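Local coordinates for MgGH51 (Meripilus giganteus, PDB 6ZQ1), which hydrolyses alpha-L-arabinofuranosides, removing terminal arabinofuranose residues as a family GH51 alpha-L-arabinofuranosidase, at the 1,4-dideoxy-1,4-imino-L-arabinitol site. Numbering follows the deposited sequence.

The 1,4-dideoxy-1,4-imino-L-arabinitol site. Residues 23, 25, 230-231, 261, 350-351, 402, 429, 480-481, 491. With EDG (1,4-dideoxy-1,4-imino-L-arabinitol), chain B.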
ATOM      1  N   GLU A  23       2.832  -3.127   1.319  1.00 15.53           N
ATOM      2  CA  GLU A  23       3.691  -3.070   2.522  1.00 14.23           C
ATOM      3  C   GLU A  23       4.092  -1.615   2.684  1.00 13.73           C
ATOM      4  O   GLU A  23       3.950  -0.838   1.722  1.00 15.32           O
ATOM      5  CB  GLU A  23       4.885  -4.004   2.393  1.00 15.71           C
ATOM      6  CG  GLU A  23       5.892  -3.488   1.418  1.00 15.78           C
ATOM      7  CD  GLU A  23       7.097  -4.385   1.220  1.00 17.86           C
ATOM      8  OE1 GLU A  23       7.761  -4.761   2.226  1.00 17.42           O
ATOM      9  OE2 GLU A  23       7.415  -4.627   0.047  1.00 18.53           O
ATOM     10  N   ILE A  25       6.663   0.555   2.277  1.00 13.88           N
ATOM     11  CA  ILE A  25       7.913   0.688   1.463  1.00 15.43           C
ATOM     12  C   ILE A  25       7.835   2.046   0.765  1.00 15.77           C
ATOM     13  O   ILE A  25       6.701   2.463   0.428  1.00 16.86           O
ATOM     14  CB  ILE A  25       8.068  -0.462   0.458  1.00 15.05           C
ATOM     15  CG1 ILE A  25       9.397  -0.379  -0.313  1.00 17.01           C
ATOM     16  CG2 ILE A  25       6.876  -0.548  -0.475  1.00 15.94           C
ATOM     17  CD1 ILE A  25       9.657  -1.586  -1.206  1.00 16.03           C
ATOM     18  N   GLY A 230       5.143  -9.245   1.840  1.00 14.81           N
ATOM     19  CA  GLY A 230       6.249  -8.341   1.616  1.00 14.99           C
ATOM     20  C   GLY A 230       7.310  -8.394   2.713  1.00 15.95           C
ATOM     21  O   GLY A 230       7.022  -8.909   3.851  1.00 17.01           O
ATOM     22  N   ASN A 231       8.494  -7.860   2.413  1.00 14.79           N
ATOM     23  CA  ASN A 231       9.653  -7.865   3.347  1.00 14.01           C
ATOM     24  C   ASN A 231       9.256  -7.166   4.658  1.00 14.81           C
ATOM     25  O   ASN A 231       9.789  -7.560   5.686  1.00 15.07           O
ATOM     26  CB  ASN A 231      10.886  -7.194   2.777  1.00 14.54           C
ATOM     27  CG  ASN A 231      11.629  -8.118   1.846  1.00 13.80           C
ATOM     28  OD1 ASN A 231      11.132  -9.193   1.514  1.00 13.68           O
ATOM     29  ND2 ASN A 231      12.807  -7.682   1.429  1.00 15.68           N
ATOM     30  N   TRP A 261      12.807  -1.261   5.483  1.00 16.54           N
ATOM     31  CA  TRP A 261      13.168  -0.378   4.345  1.00 16.48           C
ATOM     32  C   TRP A 261      13.851   0.902   4.824  1.00 16.41           C
ATOM     33  O   TRP A 261      13.842   1.898   4.085  1.00 16.74           O
ATOM     34  CB  TRP A 261      11.940  -0.142   3.449  1.00 15.16           C
ATOM     35  CG  TRP A 261      11.434  -1.393   2.810  1.00 14.25           C
ATOM     36  CD1 TRP A 261      10.289  -2.088   3.094  1.00 14.63           C
ATOM     37  CD2 TRP A 261      12.053  -2.096   1.727  1.00 13.29           C
ATOM     38  NE1 TRP A 261      10.174  -3.184   2.280  1.00 14.34           N
ATOM     39  CE2 TRP A 261      11.230  -3.196   1.415  1.00 13.63           C
ATOM     40  CE3 TRP A 261      13.207  -1.875   0.977  1.00 13.74           C
ATOM     41  CZ2 TRP A 261      11.540  -4.106   0.416  1.00 14.69           C
ATOM     42  CZ3 TRP A 261      13.508  -2.764  -0.025  1.00 14.98           C
ATOM     43  CH2 TRP A 261      12.701  -3.872  -0.295  1.00 14.68           C
ATOM     44  N   ASN A 350       6.655 -14.656   3.908  1.00 15.43           N
ATOM     45  CA  ASN A 350       6.901 -13.930   2.644  1.00 16.47           C
ATOM     46  C   ASN A 350       8.181 -14.485   2.031  1.00 15.04           C
ATOM     47  O   ASN A 350       9.204 -14.533   2.767  1.00 15.43           O
ATOM     48  CB  ASN A 350       7.119 -12.437   2.899  1.00 16.05           C
ATOM     49  CG  ASN A 350       7.413 -11.669   1.635  1.00 14.85           C
ATOM     50  OD1 ASN A 350       6.556 -11.647   0.752  1.00 16.76           O
ATOM     51  ND2 ASN A 350       8.606 -11.083   1.541  1.00 13.16           N
ATOM     52  N   GLU A 351       8.135 -14.852   0.766  1.00 15.79           N
ATOM     53  CA  GLU A 351       9.333 -15.260  -0.020  1.00 15.50           C
ATOM     54  C   GLU A 351      10.201 -16.211   0.816  1.00 15.56           C
ATOM     55  O   GLU A 351      11.419 -15.940   0.985  1.00 16.33           O
ATOM     56  CB  GLU A 351      10.127 -14.016  -0.449  1.00 14.60           C
ATOM     57  CG  GLU A 351       9.381 -13.162  -1.459  1.00 15.14           C
ATOM     58  CD  GLU A 351      10.243 -12.289  -2.371  1.00 16.36           C
ATOM     59  OE1 GLU A 351      11.334 -11.841  -1.913  1.00 16.03           O
ATOM     60  OE2 GLU A 351       9.779 -11.986  -3.508  1.00 17.35           O
ATOM     61  N   TYR A 402      10.008 -10.127 -11.231  1.00 15.70           N
ATOM     62  CA  TYR A 402      10.525  -8.812 -11.640  1.00 15.44           C
ATOM     63  C   TYR A 402      11.400  -9.066 -12.861  1.00 18.08           C
ATOM     64  O   TYR A 402      12.335  -9.837 -12.703  1.00 18.36           O
ATOM     65  CB  TYR A 402      11.259  -8.143 -10.488  1.00 16.49           C
ATOM     66  CG  TYR A 402      10.340  -7.837  -9.320  1.00 15.88           C
ATOM     67  CD1 TYR A 402       9.531  -6.720  -9.325  1.00 17.00           C
ATOM     68  CD2 TYR A 402      10.284  -8.674  -8.220  1.00 16.17           C
ATOM     69  CE1 TYR A 402       8.690  -6.414  -8.252  1.00 16.24           C
ATOM     70  CE2 TYR A 402       9.445  -8.380  -7.142  1.00 17.48           C
ATOM     71  CZ  TYR A 402       8.657  -7.242  -7.163  1.00 17.22           C
ATOM     72  OH  TYR A 402       7.849  -6.938  -6.110  1.00 17.17           O
ATOM     73  N   GLU A 429       3.303 -10.473  -6.614  1.00 12.94           N
ATOM     74  CA  GLU A 429       4.149  -9.338  -6.959  1.00 13.76           C
ATOM     75  C   GLU A 429       4.639  -9.570  -8.392  1.00 14.18           C
ATOM     76  O   GLU A 429       5.185 -10.645  -8.632  1.00 16.41           O
ATOM     77  CB  GLU A 429       5.424  -9.244  -6.108  1.00 14.38           C
ATOM     78  CG  GLU A 429       5.157  -9.112  -4.606  1.00 15.21           C
ATOM     79  CD  GLU A 429       6.419  -9.123  -3.755  1.00 15.43           C
ATOM     80  OE1 GLU A 429       7.558  -8.852  -4.301  1.00 15.67           O
ATOM     81  OE2 GLU A 429       6.289  -9.388  -2.552  1.00 14.99           O
ATOM     82  N   ALA A 480       3.624  -4.943  -7.998  1.00 15.27           N
ATOM     83  CA  ALA A 480       4.351  -4.426  -6.807  1.00 16.38           C
ATOM     84  C   ALA A 480       5.608  -3.682  -7.197  1.00 16.17           C
ATOM     85  O   ALA A 480       6.245  -4.039  -8.195  1.00 17.45           O
ATOM     86  CB  ALA A 480       4.640  -5.555  -5.839  1.00 16.54           C
ATOM     87  N   PRO A 481       6.043  -2.678  -6.400  1.00 14.82           N
ATOM     88  CA  PRO A 481       5.263  -2.112  -5.296  1.00 14.75           C
ATOM     89  C   PRO A 481       4.134  -1.174  -5.764  1.00 14.70           C
ATOM     90  O   PRO A 481       4.161  -0.629  -6.851  1.00 13.10           O
ATOM     91  CB  PRO A 481       6.312  -1.344  -4.479  1.00 15.13           C
ATOM     92  CG  PRO A 481       7.649  -1.889  -4.952  1.00 15.55           C
ATOM     93  CD  PRO A 481       7.394  -2.107  -6.426  1.00 14.21           C
ATOM     94  N   TRP A 491      12.742   1.644  -3.812  1.00 15.86           N
ATOM     95  CA  TRP A 491      12.448   0.714  -4.922  1.00 17.09           C
ATOM     96  C   TRP A 491      11.663   1.433  -6.014  1.00 17.87           C
ATOM     97  O   TRP A 491      10.665   2.090  -5.691  1.00 17.54           O
ATOM     98  CB  TRP A 491      11.640  -0.472  -4.407  1.00 17.34           C
ATOM     99  CG  TRP A 491      11.388  -1.517  -5.439  1.00 18.14           C
ATOM    100  CD1 TRP A 491      10.592  -1.446  -6.548  1.00 16.77           C
ATOM    101  CD2 TRP A 491      11.936  -2.841  -5.419  1.00 20.60           C
ATOM    102  NE1 TRP A 491      10.633  -2.634  -7.226  1.00 18.36           N
ATOM    103  CE2 TRP A 491      11.462  -3.502  -6.571  1.00 21.08           C
ATOM    104  CE3 TRP A 491      12.775  -3.525  -4.539  1.00 25.83           C
ATOM    105  CZ2 TRP A 491      11.766  -4.840  -6.834  1.00 24.31           C
ATOM    106  CZ3 TRP A 491      13.089  -4.838  -4.811  1.00 28.91           C
ATOM    107  CH2 TRP A 491      12.577  -5.487  -5.939  1.00 26.99           C
TER
HETATM  108  O2' EDG B 701       8.603  -9.529  -1.045  1.00 15.06           O
HETATM  109  C2' EDG B 701       9.569  -8.560  -1.362  1.00 15.31           C
HETATM  110  C1' EDG B 701      10.194  -8.820  -2.733  1.00 14.32           C
HETATM  111  N4' EDG B 701       9.996  -7.559  -3.445  1.00 14.12           N
HETATM  112  C3' EDG B 701       8.991  -7.132  -1.405  1.00 13.99           C
HETATM  113  O3' EDG B 701       9.152  -6.503  -0.128  1.00 14.02           O
HETATM  114  C4' EDG B 701       9.832  -6.445  -2.488  1.00 14.53           C
HETATM  115  C5' EDG B 701       9.215  -5.171  -3.057  1.00 15.70           C
HETATM  116  O5' EDG B 701       7.944  -5.393  -3.650  1.00 16.50           O
HETATM  117  O   HOH W   1       6.041  -3.821  -2.161  1.00 16.39           O
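This is the active-site pocket of a GH51 arabinofuranosidase, a clan GH-A enzyme with a TIM-type beta/alpha barrel. The iminosugar EDG, an arabinofuranose mimic, is almost wholly enclosed: the protein hides 257 of its 269 Å². Glu429, the catalytic nucleophile by family, forms the floor under one face of the ring. Its extended chain, with CG anti to the carbonyl carbon (chi1 -59°), carries the carboxylate there. Glu429 OE2 takes the 2'-hydroxyl EDG O2' on its syn lone pair at 2.8 Å. Glu429 OE1 hydrogen-bonds the ring nitrogen EDG N4' at 2.9 Å, a contact that a protonated amine would probably strengthen. The phenol OH of Tyr402 donates to Glu429 OE1 at 2.6 Å, from above the carboxylate plane, and so positions the nucleophile. An alanine at Glu429 removes the carboxylate, and would probably loosen the grip on N4' and O2', leave the Tyr402 phenol less well held and abolish nucleophilic attack. Tyr402 forms an end wall, where its OH also accepts from the 5'-hydroxyl O5'. Beside it Trp491 turns one face to EDG C5', 4.1 Å above the indole plane, towards the rim. Pro481 CG, Ile25 CD1 and Ala480 CB also line the hydroxymethyl arm. Glu23 closes the 3'-hydroxyl side. Glu23 OE2 accepts from EDG O3' through the syn lone pair at 2.6 Å, and also contacts water 1, which reaches O5'. Trp261 NE1 donates a hydrogen bond, 165° at H, to Glu23 OE1 from above its carboxylate plane. The backbone N of Asn231 donates to O3' almost straight, 170° at H. Asn350 ND2 reaches EDG O2' at 3.0 Å, within its amide plane. Opposite Glu429, the pocket is bordered by the rims of Trp491 and Trp261 (CZ2 3.4 Å from EDG O3') and by Asn231 (OD1 3.3 Å from EDG C2'). Glu351, the acid/base by family, stands at the ring edge with both carboxylate oxygens near C1'. The small accessible remainder probably lies on the face away from Glu429, around C1' and N4', between the Trp491 rim and Glu351.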